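Local coordinates for suppressor protein MPT5 (Saccharomyces cerevisiae, PDB 5BZ1) that binds target mRNAs through the Pumilio repeats of its RNA-binding domain and represses genes such as HO post-transcriptionally, at residues Q103-V109 with K147-F152. Residue numbers count along the deposited sequence, not the author numbering.
Sequences QKIIDTV and KCIFKF. With nucleotides of chain B.
Solenoid proteins stack equivalent helices of successive repeats side by side, and the RNA-binding domain of this PUF protein illustrates the principle where Pumilio repeats 3 and 4 meet. The last turns of helices 98-107 and 141-151 (residues 103-107 and 147-151) run almost parallel (10°), their axes 9.9 Å apart; CA atoms pair Q103 with K147 (6.3 Å), I106 with C148 (7.0 Å) and D107 with K151 (6.7 Å). I106 (m, t) forms the apolar centre: its CG2 meets CG of K147 at 3.6 Å and CZ of F152 at 3.7 Å, while its CD1 lies 3.8 Å from SG of C148. K147, pointing toward helix 98-107, folds its aliphatic chain (t, p, p, t) along this surface and ends in a long salt bridge, NZ to D107 OD1 at 3.9 Å. K151 (t, p, t, t), one turn on, extends over I106, its CG 3.4 Å from I106 O and 3.8 Å from I106 CG2, and its NZ donates to D107 O (3.1 Å) and to a water (2.9 Å) that in turn donates to V109 O (2.6 Å). V109 CG2 packs at 3.9 Å against K151 CE. One turn before D107, Q103 (m, t) donates from NE2 to O4 of U7 in the RNA chain (2.9 Å), so this helix belongs to the base-reading surface. Helix 112-121 takes the side chains of V109 and F152 on I115, whereas I149 turns to helix 179-189 of the next repeat, continuing the stack.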
loop_
_atom_site.group_PDB
_atom_site.type_symbol
_atom_site.label_atom_id
_atom_site.label_comp_id
_atom_site.label_asym_id
_atom_site.label_seq_id
_atom_site.Cartn_x
_atom_site.Cartn_y
_atom_site.Cartn_z
ATOM N N GLN A 103 17.445 -2.029 8.608
ATOM C CA GLN A 103 17.200 -1.596 7.234
ATOM C C GLN A 103 18.483 -1.687 6.409
ATOM O O GLN A 103 18.466 -2.148 5.267
ATOM C CB GLN A 103 16.674 -0.158 7.200
ATOM C CG GLN A 103 15.228 0.022 7.645
ATOM C CD GLN A 103 14.866 1.483 7.830
ATOM O OE1 GLN A 103 14.973 2.283 6.900
ATOM N NE2 GLN A 103 14.443 1.843 9.040
ATOM N N LYS A 104 19.591 -1.242 6.996
ATOM C CA LYS A 104 20.884 -1.274 6.316
ATOM C C LYS A 104 21.347 -2.712 6.083
ATOM O O LYS A 104 21.852 -3.045 5.010
ATOM C CB LYS A 104 21.938 -0.509 7.122
ATOM C CG LYS A 104 23.282 -0.379 6.412
ATOM C CD LYS A 104 23.120 0.288 5.046
ATOM C CE LYS A 104 24.443 0.364 4.287
ATOM N NZ LYS A 104 25.390 1.341 4.883
ATOM N N ILE A 105 21.164 -3.558 7.095
ATOM C CA ILE A 105 21.536 -4.967 6.998
ATOM C C ILE A 105 20.779 -5.660 5.864
ATOM O O ILE A 105 21.388 -6.318 5.015
ATOM C CB ILE A 105 21.297 -5.703 8.331
ATOM C CG1 ILE A 105 22.300 -5.223 9.384
ATOM C CG2 ILE A 105 21.414 -7.211 8.149
ATOM C CD1 ILE A 105 22.041 -5.762 10.781
ATOM N N ILE A 106 19.457 -5.507 5.855
ATOM C CA ILE A 106 18.623 -6.042 4.781
ATOM C C ILE A 106 19.069 -5.494 3.428
ATOM O O ILE A 106 19.139 -6.229 2.441
ATOM C CB ILE A 106 17.130 -5.693 5.003
ATOM C CG1 ILE A 106 16.585 -6.431 6.224
ATOM C CG2 ILE A 106 16.293 -6.032 3.771
ATOM C CD1 ILE A 106 15.272 -5.874 6.736
ATOM N N ASP A 107 19.376 -4.201 3.389
ATOM C CA ASP A 107 19.724 -3.526 2.142
ATOM C C ASP A 107 21.033 -4.034 1.540
ATOM O O ASP A 107 21.275 -3.867 0.341
ATOM C CB ASP A 107 19.816 -2.017 2.370
ATOM C CG ASP A 107 19.702 -1.223 1.085
ATOM O OD1 ASP A 107 18.756 -1.474 0.307
ATOM O OD2 ASP A 107 20.559 -0.346 0.850
ATOM N N THR A 108 21.868 -4.659 2.368
ATOM C CA THR A 108 23.183 -5.121 1.928
ATOM C C THR A 108 23.424 -6.622 2.106
ATOM O O THR A 108 24.570 -7.043 2.271
ATOM C CB THR A 108 24.320 -4.362 2.651
ATOM O OG1 THR A 108 24.224 -4.578 4.065
ATOM C CG2 THR A 108 24.239 -2.873 2.362
ATOM N N VAL A 109 22.361 -7.426 2.078
ATOM C CA VAL A 109 22.530 -8.881 2.153
ATOM C C VAL A 109 23.350 -9.396 0.970
ATOM O O VAL A 109 23.218 -8.891 -0.148
ATOM C CB VAL A 109 21.188 -9.642 2.222
ATOM C CG1 VAL A 109 20.534 -9.456 3.580
ATOM C CG2 VAL A 109 20.254 -9.200 1.099
ATOM N N LYS A 147 11.173 -2.389 3.802
ATOM C CA LYS A 147 12.478 -2.730 3.251
ATOM C C LYS A 147 12.491 -4.188 2.778
ATOM O O LYS A 147 12.997 -4.485 1.697
ATOM C CB LYS A 147 13.587 -2.470 4.278
ATOM C CG LYS A 147 14.994 -2.669 3.747
ATOM C CD LYS A 147 15.351 -1.672 2.648
ATOM C CE LYS A 147 15.582 -0.272 3.202
ATOM N NZ LYS A 147 16.123 0.664 2.172
ATOM N N CYS A 148 11.920 -5.086 3.583
ATOM C CA CYS A 148 11.782 -6.492 3.194
ATOM C C CYS A 148 10.998 -6.618 1.891
ATOM O O CYS A 148 11.364 -7.381 0.996
ATOM C CB CYS A 148 11.052 -7.285 4.279
ATOM S SG CYS A 148 11.953 -7.496 5.826
ATOM N N ILE A 149 9.917 -5.851 1.800
ATOM C CA ILE A 149 9.009 -5.905 0.664
ATOM C C ILE A 149 9.704 -5.526 -0.645
ATOM O O ILE A 149 9.438 -6.121 -1.691
ATOM C CB ILE A 149 7.772 -5.010 0.917
ATOM C CG1 ILE A 149 6.834 -5.676 1.927
ATOM C CG2 ILE A 149 7.023 -4.725 -0.369
ATOM C CD1 ILE A 149 5.670 -4.795 2.366
ATOM N N PHE A 150 10.608 -4.553 -0.586
ATOM C CA PHE A 150 11.292 -4.090 -1.792
ATOM C C PHE A 150 12.612 -4.803 -2.081
ATOM O O PHE A 150 13.079 -4.805 -3.221
ATOM C CB PHE A 150 11.508 -2.577 -1.741
ATOM C CG PHE A 150 10.245 -1.783 -1.925
ATOM C CD1 PHE A 150 9.626 -1.717 -3.168
ATOM C CD2 PHE A 150 9.674 -1.101 -0.859
ATOM C CE1 PHE A 150 8.461 -0.988 -3.344
ATOM C CE2 PHE A 150 8.512 -0.370 -1.026
ATOM C CZ PHE A 150 7.904 -0.312 -2.270
ATOM N N LYS A 151 13.207 -5.406 -1.056
ATOM C CA LYS A 151 14.506 -6.065 -1.207
ATOM C C LYS A 151 14.383 -7.571 -1.479
ATOM O O LYS A 151 15.153 -8.132 -2.260
ATOM C CB LYS A 151 15.367 -5.825 0.040
ATOM C CG LYS A 151 16.774 -6.410 -0.027
ATOM C CD LYS A 151 17.643 -5.679 -1.053
ATOM C CE LYS A 151 19.079 -6.198 -1.025
ATOM N NZ LYS A 151 19.949 -5.486 -2.000
ATOM N N PHE A 152 13.413 -8.220 -0.839
ATOM C CA PHE A 152 13.290 -9.675 -0.911
ATOM C C PHE A 152 12.325 -10.133 -2.001
ATOM O O PHE A 152 11.449 -9.377 -2.429
ATOM C CB PHE A 152 12.824 -10.243 0.432
ATOM C CG PHE A 152 13.794 -10.021 1.565
ATOM C CD1 PHE A 152 15.131 -9.721 1.319
ATOM C CD2 PHE A 152 13.364 -10.128 2.882
ATOM C CE1 PHE A 152 16.022 -9.520 2.371
ATOM C CE2 PHE A 152 14.247 -9.932 3.937
ATOM C CZ PHE A 152 15.577 -9.627 3.682
ATOM P P U B 7 8.277 10.999 11.988
ATOM O OP1 U B 7 8.359 10.510 13.392
ATOM O OP2 U B 7 7.827 12.395 11.742
ATOM O "O5'" U B 7 9.707 10.790 11.305
ATOM C "C5'" U B 7 10.833 11.578 11.689
ATOM C "C4'" U B 7 11.869 11.670 10.591
ATOM O "O4'" U B 7 12.709 10.480 10.608
ATOM C "C3'" U B 7 11.316 11.780 9.167
ATOM O "O3'" U B 7 12.194 12.591 8.378
ATOM C "C2'" U B 7 11.395 10.337 8.675
ATOM O "O2'" U B 7 11.422 10.187 7.272
ATOM C "C1'" U B 7 12.694 9.875 9.330
ATOM N N1 U B 7 12.827 8.419 9.493
ATOM C C2 U B 7 13.659 7.753 8.606
ATOM O O2 U B 7 14.251 8.320 7.702
ATOM N N3 U B 7 13.767 6.397 8.799
ATOM C C4 U B 7 13.147 5.654 9.783
ATOM O O4 U B 7 13.349 4.438 9.826
ATOM C C5 U B 7 12.312 6.418 10.669
ATOM C C6 U B 7 12.183 7.743 10.505
HETATM O O HOH W 1 22.477 -6.645 -1.261
#